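Local structure of tail fiber protein (Acinetobacter phage AM24, 5W5P) at residues V470-E475 with L579-G584; V535-S540 with L569-V574. The protein probably recognises and degrades or modifies the capsular polysaccharide of its Acinetobacter host, as a trimeric tailspike built around parallel beta-helices. All blocks are in the same frame, centred on the assembly; numbering follows the deposited sequence.

Contact 1: residues V470-E475 with L579-G584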
ATOM      1  N   VAL A 470      49.704 -21.176 -22.751  1.00 57.08           N
ATOM      2  CA  VAL A 470      48.394 -21.472 -22.186  1.00 54.44           C
ATOM      3  C   VAL A 470      48.164 -20.542 -21.003  1.00 57.03           C
ATOM      4  O   VAL A 470      48.922 -20.570 -20.024  1.00 56.03           O
ATOM      5  CB  VAL A 470      48.282 -22.944 -21.763  1.00 52.92           C
ATOM      6  CG1 VAL A 470      46.903 -23.221 -21.187  1.00 53.16           C
ATOM      7  CG2 VAL A 470      48.559 -23.854 -22.949  1.00 52.43           C
ATOM      8  N   HIS A 471      47.119 -19.722 -21.091  1.00 57.07           N
ATOM      9  CA  HIS A 471      46.814 -18.699 -20.097  1.00 57.73           C
ATOM     10  C   HIS A 471      45.488 -19.030 -19.421  1.00 57.03           C
ATOM     11  O   HIS A 471      44.470 -19.208 -20.098  1.00 56.43           O
ATOM     12  CB  HIS A 471      46.754 -17.314 -20.746  1.00 58.66           C
ATOM     13  CG  HIS A 471      47.093 -16.197 -19.810  1.00 59.35           C
ATOM     14  ND1 HIS A 471      46.397 -15.969 -18.642  1.00 59.18           N
ATOM     15  CD2 HIS A 471      48.055 -15.246 -19.868  1.00 60.71           C
ATOM     16  CE1 HIS A 471      46.920 -14.927 -18.019  1.00 60.61           C
ATOM     17  NE2 HIS A 471      47.927 -14.470 -18.742  1.00 60.08           N
ATOM     18  N   THR A 472      45.505 -19.124 -18.094  1.00 54.51           N
ATOM     19  CA  THR A 472      44.275 -19.335 -17.346  1.00 55.66           C
ATOM     20  C   THR A 472      43.418 -18.080 -17.437  1.00 60.59           C
ATOM     21  O   THR A 472      43.906 -16.968 -17.213  1.00 62.33           O
ATOM     22  CB  THR A 472      44.587 -19.661 -15.885  1.00 56.21           C
ATOM     23  OG1 THR A 472      45.597 -20.676 -15.813  1.00 58.78           O
ATOM     24  CG2 THR A 472      43.342 -20.139 -15.158  1.00 56.10           C
ATOM     25  N   VAL A 473      42.144 -18.245 -17.781  1.00 56.44           N
ATOM     26  CA  VAL A 473      41.283 -17.100 -18.051  1.00 49.94           C
ATOM     27  C   VAL A 473      40.099 -17.009 -17.104  1.00 47.83           C
ATOM     28  O   VAL A 473      39.449 -15.953 -17.053  1.00 49.87           O
ATOM     29  CB  VAL A 473      40.791 -17.102 -19.514  1.00 50.30           C
ATOM     30  CG1 VAL A 473      41.929 -16.698 -20.426  1.00 55.86           C
ATOM     31  CG2 VAL A 473      40.192 -18.459 -19.896  1.00 47.92           C
ATOM     32  N   ALA A 474      39.815 -18.049 -16.330  1.00 45.65           N
ATOM     33  CA  ALA A 474      38.623 -18.064 -15.498  1.00 46.14           C
ATOM     34  C   ALA A 474      38.747 -19.203 -14.499  1.00 46.10           C
ATOM     35  O   ALA A 474      39.529 -20.140 -14.690  1.00 45.24           O
ATOM     36  CB  ALA A 474      37.348 -18.216 -16.336  1.00 48.88           C
ATOM     37  N   GLU A 475      37.968 -19.105 -13.424  1.00 43.90           N
ATOM     38  CA  GLU A 475      37.972 -20.121 -12.381  1.00 44.35           C
ATOM     39  C   GLU A 475      36.567 -20.231 -11.811  1.00 47.64           C
ATOM     40  O   GLU A 475      36.011 -19.240 -11.327  1.00 49.32           O
ATOM     41  CB  GLU A 475      38.986 -19.774 -11.293  1.00 45.24           C
ATOM     42  CG  GLU A 475      38.970 -20.720 -10.105  1.00 45.78           C
ATOM     43  CD  GLU A 475      39.899 -20.272  -8.997  1.00 50.90           C
ATOM     44  OE1 GLU A 475      39.402 -19.795  -7.955  1.00 51.31           O
ATOM     45  OE2 GLU A 475      41.129 -20.393  -9.167  1.00 53.77           O
ATOM     46  N   LEU A 579      39.854 -24.579 -13.440  1.00 59.31           N
ATOM     47  CA  LEU A 579      40.559 -23.490 -14.099  1.00 55.56           C
ATOM     48  C   LEU A 579      40.342 -23.609 -15.602  1.00 53.20           C
ATOM     49  O   LEU A 579      40.722 -24.616 -16.207  1.00 53.43           O
ATOM     50  CB  LEU A 579      42.053 -23.531 -13.773  1.00 55.89           C
ATOM     51  CG  LEU A 579      42.494 -23.805 -12.332  1.00 54.91           C
ATOM     52  CD1 LEU A 579      44.011 -23.810 -12.245  1.00 54.78           C
ATOM     53  CD2 LEU A 579      41.910 -22.781 -11.372  1.00 51.62           C
ATOM     54  N   LEU A 580      39.728 -22.593 -16.198  1.00 52.87           N
ATOM     55  CA  LEU A 580      39.557 -22.542 -17.644  1.00 51.48           C
ATOM     56  C   LEU A 580      40.739 -21.801 -18.258  1.00 49.93           C
ATOM     57  O   LEU A 580      41.139 -20.741 -17.767  1.00 46.62           O
ATOM     58  CB  LEU A 580      38.239 -21.858 -18.009  1.00 50.13           C
ATOM     59  CG  LEU A 580      36.966 -22.616 -17.618  1.00 46.59           C
ATOM     60  CD1 LEU A 580      36.485 -22.186 -16.239  1.00 44.38           C
ATOM     61  CD2 LEU A 580      35.870 -22.417 -18.653  1.00 43.60           C
ATOM     62  N   LYS A 581      41.310 -22.372 -19.318  1.00 51.45           N
ATOM     63  CA  LYS A 581      42.538 -21.853 -19.903  1.00 51.42           C
ATOM     64  C   LYS A 581      42.435 -21.816 -21.421  1.00 53.27           C
ATOM     65  O   LYS A 581      41.787 -22.667 -22.038  1.00 51.78           O
ATOM     66  CB  LYS A 581      43.755 -22.697 -19.505  1.00 48.27           C
ATOM     67  CG  LYS A 581      43.748 -23.206 -18.076  1.00 49.62           C
ATOM     68  CD  LYS A 581      44.883 -24.187 -17.867  1.00 55.45           C
ATOM     69  CE  LYS A 581      44.980 -24.626 -16.425  1.00 58.08           C
ATOM     70  NZ  LYS A 581      46.210 -25.440 -16.219  1.00 61.06           N
ATOM     71  N   LEU A 582      43.101 -20.827 -22.017  1.00 54.21           N
ATOM     72  CA  LEU A 582      43.182 -20.682 -23.461  1.00 51.39           C
ATOM     73  C   LEU A 582      44.638 -20.717 -23.908  1.00 52.80           C
ATOM     74  O   LEU A 582      45.532 -20.228 -23.209  1.00 54.45           O
ATOM     75  CB  LEU A 582      42.524 -19.378 -23.930  1.00 47.58           C
ATOM     76  CG  LEU A 582      41.015 -19.282 -23.704  1.00 48.32           C
ATOM     77  CD1 LEU A 582      40.504 -17.888 -24.037  1.00 44.95           C
ATOM     78  CD2 LEU A 582      40.282 -20.341 -24.518  1.00 51.44           C
ATOM     79  N   SER A 583      44.869 -21.295 -25.084  1.00 51.88           N
ATOM     80  CA  SER A 583      46.204 -21.451 -25.637  1.00 54.33           C
ATOM     81  C   SER A 583      46.491 -20.360 -26.670  1.00 55.20           C
ATOM     82  O   SER A 583      45.663 -19.486 -26.944  1.00 51.01           O
ATOM     83  CB  SER A 583      46.367 -22.845 -26.248  1.00 50.53           C
ATOM     84  OG  SER A 583      45.373 -23.089 -27.230  1.00 51.35           O
ATOM     85  N   GLY A 584      47.692 -20.419 -27.242  1.00 51.20           N
ATOM     86  CA  GLY A 584      48.099 -19.465 -28.257  1.00 51.53           C
ATOM     87  C   GLY A 584      48.288 -18.049 -27.760  1.00 56.23           C
ATOM     88  O   GLY A 584      48.103 -17.099 -28.529  1.00 55.90           O
TER
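The carbonyl oxygen of Leu580 is gripped by two consecutive amides: Val473 N, at 2.7 Å and almost straight, and Ala474 N, whose bond is weak. Two residues facing one across antiparallel strands make a classic beta bulge, set here in the small C-terminal sheet beyond the beta-helix. Its extra residue fits through the backbone of Val473, whose psi of -12° departs from the extended form. Before the bulge, His471 and Leu582 exchange backbone bonds, His471 N reaching Leu582 O at 2.7 Å; after it, Leu580 N returns to Ala474 O. On one face, Ala474 and Leu580 pack on Met496 of strand 492-503, and Leu582 on Phe564 and Pro567. Small Ala474 leaves room for Leu580, its CB lying 4.1 Å from Leu580 CD1, while the Val473 side chain crosses that of Leu582 at about a right angle. The face of Thr472, Lys581, Glu475 and Leu579 is mixed: the aliphatic stems of Lys581 and Glu475 pack while their charged ends reach Glu572 and Thr623. Val470 CG1, anti to the backbone N (chi1 -180°), lies 3.6 Å from Lys581 CB. Glu475 and Leu579 lie side by side, pointing the same way, Glu475 OE2 3.3 Å from Leu579 CD2.

Contact 2: residues V535-S540 with L569-V574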
ATOM      1  N   VAL A 535      31.371 -33.348  -7.903  1.00 50.07           N
ATOM      2  CA  VAL A 535      30.662 -33.173  -9.163  1.00 52.34           C
ATOM      3  C   VAL A 535      31.659 -32.695 -10.209  1.00 55.03           C
ATOM      4  O   VAL A 535      32.566 -31.912  -9.907  1.00 58.71           O
ATOM      5  CB  VAL A 535      29.481 -32.189  -9.032  1.00 48.65           C
ATOM      6  CG1 VAL A 535      28.343 -32.841  -8.252  1.00 45.36           C
ATOM      7  CG2 VAL A 535      29.932 -30.891  -8.378  1.00 44.93           C
ATOM      8  N   TYR A 536      31.489 -33.164 -11.438  1.00 52.32           N
ATOM      9  CA  TYR A 536      32.475 -32.960 -12.485  1.00 53.26           C
ATOM     10  C   TYR A 536      31.934 -32.028 -13.560  1.00 54.94           C
ATOM     11  O   TYR A 536      30.724 -31.944 -13.785  1.00 54.08           O
ATOM     12  CB  TYR A 536      32.892 -34.303 -13.086  1.00 50.15           C
ATOM     13  CG  TYR A 536      33.166 -35.346 -12.025  1.00 53.90           C
ATOM     14  CD1 TYR A 536      34.375 -35.361 -11.335  1.00 56.09           C
ATOM     15  CD2 TYR A 536      32.213 -36.305 -11.697  1.00 52.77           C
ATOM     16  CE1 TYR A 536      34.634 -36.306 -10.356  1.00 52.70           C
ATOM     17  CE2 TYR A 536      32.463 -37.254 -10.716  1.00 51.93           C
ATOM     18  CZ  TYR A 536      33.677 -37.247 -10.049  1.00 52.25           C
ATOM     19  OH  TYR A 536      33.942 -38.185  -9.074  1.00 54.69           O
ATOM     20  N   VAL A 537      32.854 -31.320 -14.216  1.00 52.70           N
ATOM     21  CA  VAL A 537      32.528 -30.317 -15.219  1.00 50.32           C
ATOM     22  C   VAL A 537      33.200 -30.691 -16.531  1.00 53.26           C
ATOM     23  O   VAL A 537      34.368 -31.096 -16.551  1.00 50.22           O
ATOM     24  CB  VAL A 537      32.967 -28.906 -14.772  1.00 49.14           C
ATOM     25  CG1 VAL A 537      32.801 -27.903 -15.909  1.00 43.34           C
ATOM     26  CG2 VAL A 537      32.192 -28.465 -13.538  1.00 47.38           C
ATOM     27  N   ALA A 538      32.457 -30.557 -17.627  1.00 54.73           N
ATOM     28  CA  ALA A 538      33.004 -30.599 -18.975  1.00 49.62           C
ATOM     29  C   ALA A 538      32.686 -29.275 -19.657  1.00 49.37           C
ATOM     30  O   ALA A 538      31.535 -28.828 -19.642  1.00 53.16           O
ATOM     31  CB  ALA A 538      32.432 -31.769 -19.776  1.00 45.48           C
ATOM     32  N   ALA A 539      33.704 -28.650 -20.236  1.00 47.99           N
ATOM     33  CA  ALA A 539      33.581 -27.352 -20.878  1.00 46.38           C
ATOM     34  C   ALA A 539      33.863 -27.464 -22.372  1.00 46.07           C
ATOM     35  O   ALA A 539      34.585 -28.353 -22.827  1.00 46.41           O
ATOM     36  CB  ALA A 539      34.545 -26.338 -20.253  1.00 46.55           C
ATOM     37  N   SER A 540      33.297 -26.531 -23.131  1.00 45.46           N
ATOM     38  CA  SER A 540      33.530 -26.482 -24.566  1.00 44.78           C
ATOM     39  C   SER A 540      33.525 -25.030 -25.014  1.00 45.13           C
ATOM     40  O   SER A 540      32.607 -24.281 -24.677  1.00 48.08           O
ATOM     41  CB  SER A 540      32.466 -27.279 -25.320  1.00 46.10           C
ATOM     42  OG  SER A 540      32.753 -27.328 -26.702  1.00 51.84           O
ATOM     43  N   LEU A 569      40.582 -24.270 -25.743  1.00 56.54           N
ATOM     44  CA  LEU A 569      40.181 -24.252 -24.342  1.00 56.23           C
ATOM     45  C   LEU A 569      40.558 -25.562 -23.659  1.00 57.20           C
ATOM     46  O   LEU A 569      40.269 -26.647 -24.174  1.00 57.66           O
ATOM     47  CB  LEU A 569      38.676 -24.011 -24.214  1.00 54.98           C
ATOM     48  CG  LEU A 569      38.044 -24.407 -22.875  1.00 52.91           C
ATOM     49  CD1 LEU A 569      38.496 -23.473 -21.760  1.00 51.92           C
ATOM     50  CD2 LEU A 569      36.523 -24.437 -22.975  1.00 52.32           C
ATOM     51  N   THR A 570      41.198 -25.452 -22.501  1.00 55.19           N
ATOM     52  CA  THR A 570      41.462 -26.589 -21.635  1.00 52.83           C
ATOM     53  C   THR A 570      41.023 -26.235 -20.220  1.00 50.83           C
ATOM     54  O   THR A 570      41.086 -25.073 -19.812  1.00 48.07           O
ATOM     55  CB  THR A 570      42.947 -26.976 -21.649  1.00 55.64           C
ATOM     56  OG1 THR A 570      43.751 -25.799 -21.490  1.00 58.54           O
ATOM     57  CG2 THR A 570      43.312 -27.659 -22.962  1.00 54.60           C
ATOM     58  N   ILE A 571      40.564 -27.239 -19.474  1.00 53.17           N
ATOM     59  CA  ILE A 571      40.187 -27.032 -18.080  1.00 55.69           C
ATOM     60  C   ILE A 571      40.952 -28.017 -17.208  1.00 55.28           C
ATOM     61  O   ILE A 571      41.354 -29.096 -17.656  1.00 57.02           O
ATOM     62  CB  ILE A 571      38.663 -27.157 -17.833  1.00 51.77           C
ATOM     63  CG1 ILE A 571      38.159 -28.568 -18.152  1.00 49.42           C
ATOM     64  CG2 ILE A 571      37.894 -26.111 -18.631  1.00 45.31           C
ATOM     65  CD1 ILE A 571      36.672 -28.739 -17.900  1.00 45.70           C
ATOM     66  N   GLU A 572      41.154 -27.627 -15.950  1.00 54.18           N
ATOM     67  CA  GLU A 572      41.874 -28.435 -14.974  1.00 54.56           C
ATOM     68  C   GLU A 572      41.167 -28.330 -13.631  1.00 57.79           C
ATOM     69  O   GLU A 572      40.824 -27.227 -13.195  1.00 62.50           O
ATOM     70  CB  GLU A 572      43.333 -27.979 -14.845  1.00 51.91           C
ATOM     71  CG  GLU A 572      44.055 -28.566 -13.646  1.00 55.25           C
ATOM     72  CD  GLU A 572      45.410 -27.923 -13.394  1.00 57.78           C
ATOM     73  OE1 GLU A 572      45.663 -26.823 -13.928  1.00 56.09           O
ATOM     74  OE2 GLU A 572      46.221 -28.527 -12.658  1.00 58.28           O
ATOM     75  N   ARG A 573      40.945 -29.471 -12.982  1.00 56.98           N
ATOM     76  CA  ARG A 573      40.291 -29.504 -11.681  1.00 56.38           C
ATOM     77  C   ARG A 573      41.338 -29.339 -10.583  1.00 55.52           C
ATOM     78  O   ARG A 573      42.303 -30.110 -10.519  1.00 55.39           O
ATOM     79  CB  ARG A 573      39.511 -30.803 -11.486  1.00 56.56           C
ATOM     80  CG  ARG A 573      38.992 -30.986 -10.063  1.00 60.44           C
ATOM     81  CD  ARG A 573      38.272 -32.315  -9.875  1.00 60.66           C
ATOM     82  NE  ARG A 573      36.820 -32.150  -9.888  1.00 64.00           N
ATOM     83  CZ  ARG A 573      36.053 -32.103  -8.802  1.00 63.52           C
ATOM     84  NH1 ARG A 573      36.585 -32.213  -7.593  1.00 64.91           N
ATOM     85  NH2 ARG A 573      34.745 -31.951  -8.927  1.00 63.06           N
ATOM     86  N   VAL A 574      41.150 -28.332  -9.733  1.00 51.78           N
ATOM     87  CA  VAL A 574      42.012 -28.080  -8.584  1.00 54.60           C
ATOM     88  C   VAL A 574      41.115 -28.041  -7.356  1.00 57.80           C
ATOM     89  O   VAL A 574      40.317 -27.108  -7.192  1.00 59.59           O
ATOM     90  CB  VAL A 574      42.810 -26.777  -8.728  1.00 54.70           C
ATOM     91  CG1 VAL A 574      43.645 -26.523  -7.481  1.00 52.23           C
ATOM     92  CG2 VAL A 574      43.692 -26.831  -9.960  1.00 51.49           C
TER
HETATM   93  O   HOH W   1      32.869 -31.214  -6.532  1.00 42.64           O
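Leu569 opens a packing of side chains between two beta sheets of the C-terminal domain, strand 569-574 lying against the outermost strand, 535-546, of the other sheet within the chain. Leu569 CG stands anti to the backbone N (chi1 161°); from it CD2 touches Ala539 CB at 3.9 Å and packs on the backbone of Ser540. Thr570 points away from this interface, following the alternation of a strand. Ile571 points toward it again, and its two branches divide the work: CG2 meets Ala539 CB at 3.7 Å, while CD1 lies 3.6 Å from Val537 O and near Val537 CG1. A methyl is all Ala539 offers, which suits a position where two larger aliphatic side chains converge. At Arg573 the distance between the strands is spanned by a long polar side chain, extended through CD and bent at chi3 (-102°). Its NE bonds to Tyr578 OH; its guanidinium passes obliquely by the Tyr536 ring, the two planes 54° apart. Tyr536 OH itself bonds to Val551 O of the second subunit. A water at the edge of the guanidinium, in its plane, accepts from Arg573 NH2 at 3.1 Å and from Val535 N at 2.9 Å.

In the fold
Strand 569-574 of contact 2 and strand 577-582 of contact 1 follow each other in the chain and are neighbours in one antiparallel sheet, so the contacts, centred about 11 Å apart, share that sheet. Contact 1 works within it, through backbone hydrogen bonds; contact 2 looks across to another sheet and relies on side chains and a water. A salt bridge, Lys581 NZ to Glu572 OE1 at 2.7 Å, ties them directly. Both are partly buried, but contact 1 has more buried residues and touches no other subunit, whereas strand 535-540 of contact 2 borders the second subunit. Along the sequence, contact 2 is nested inside the loop closed by contact 1.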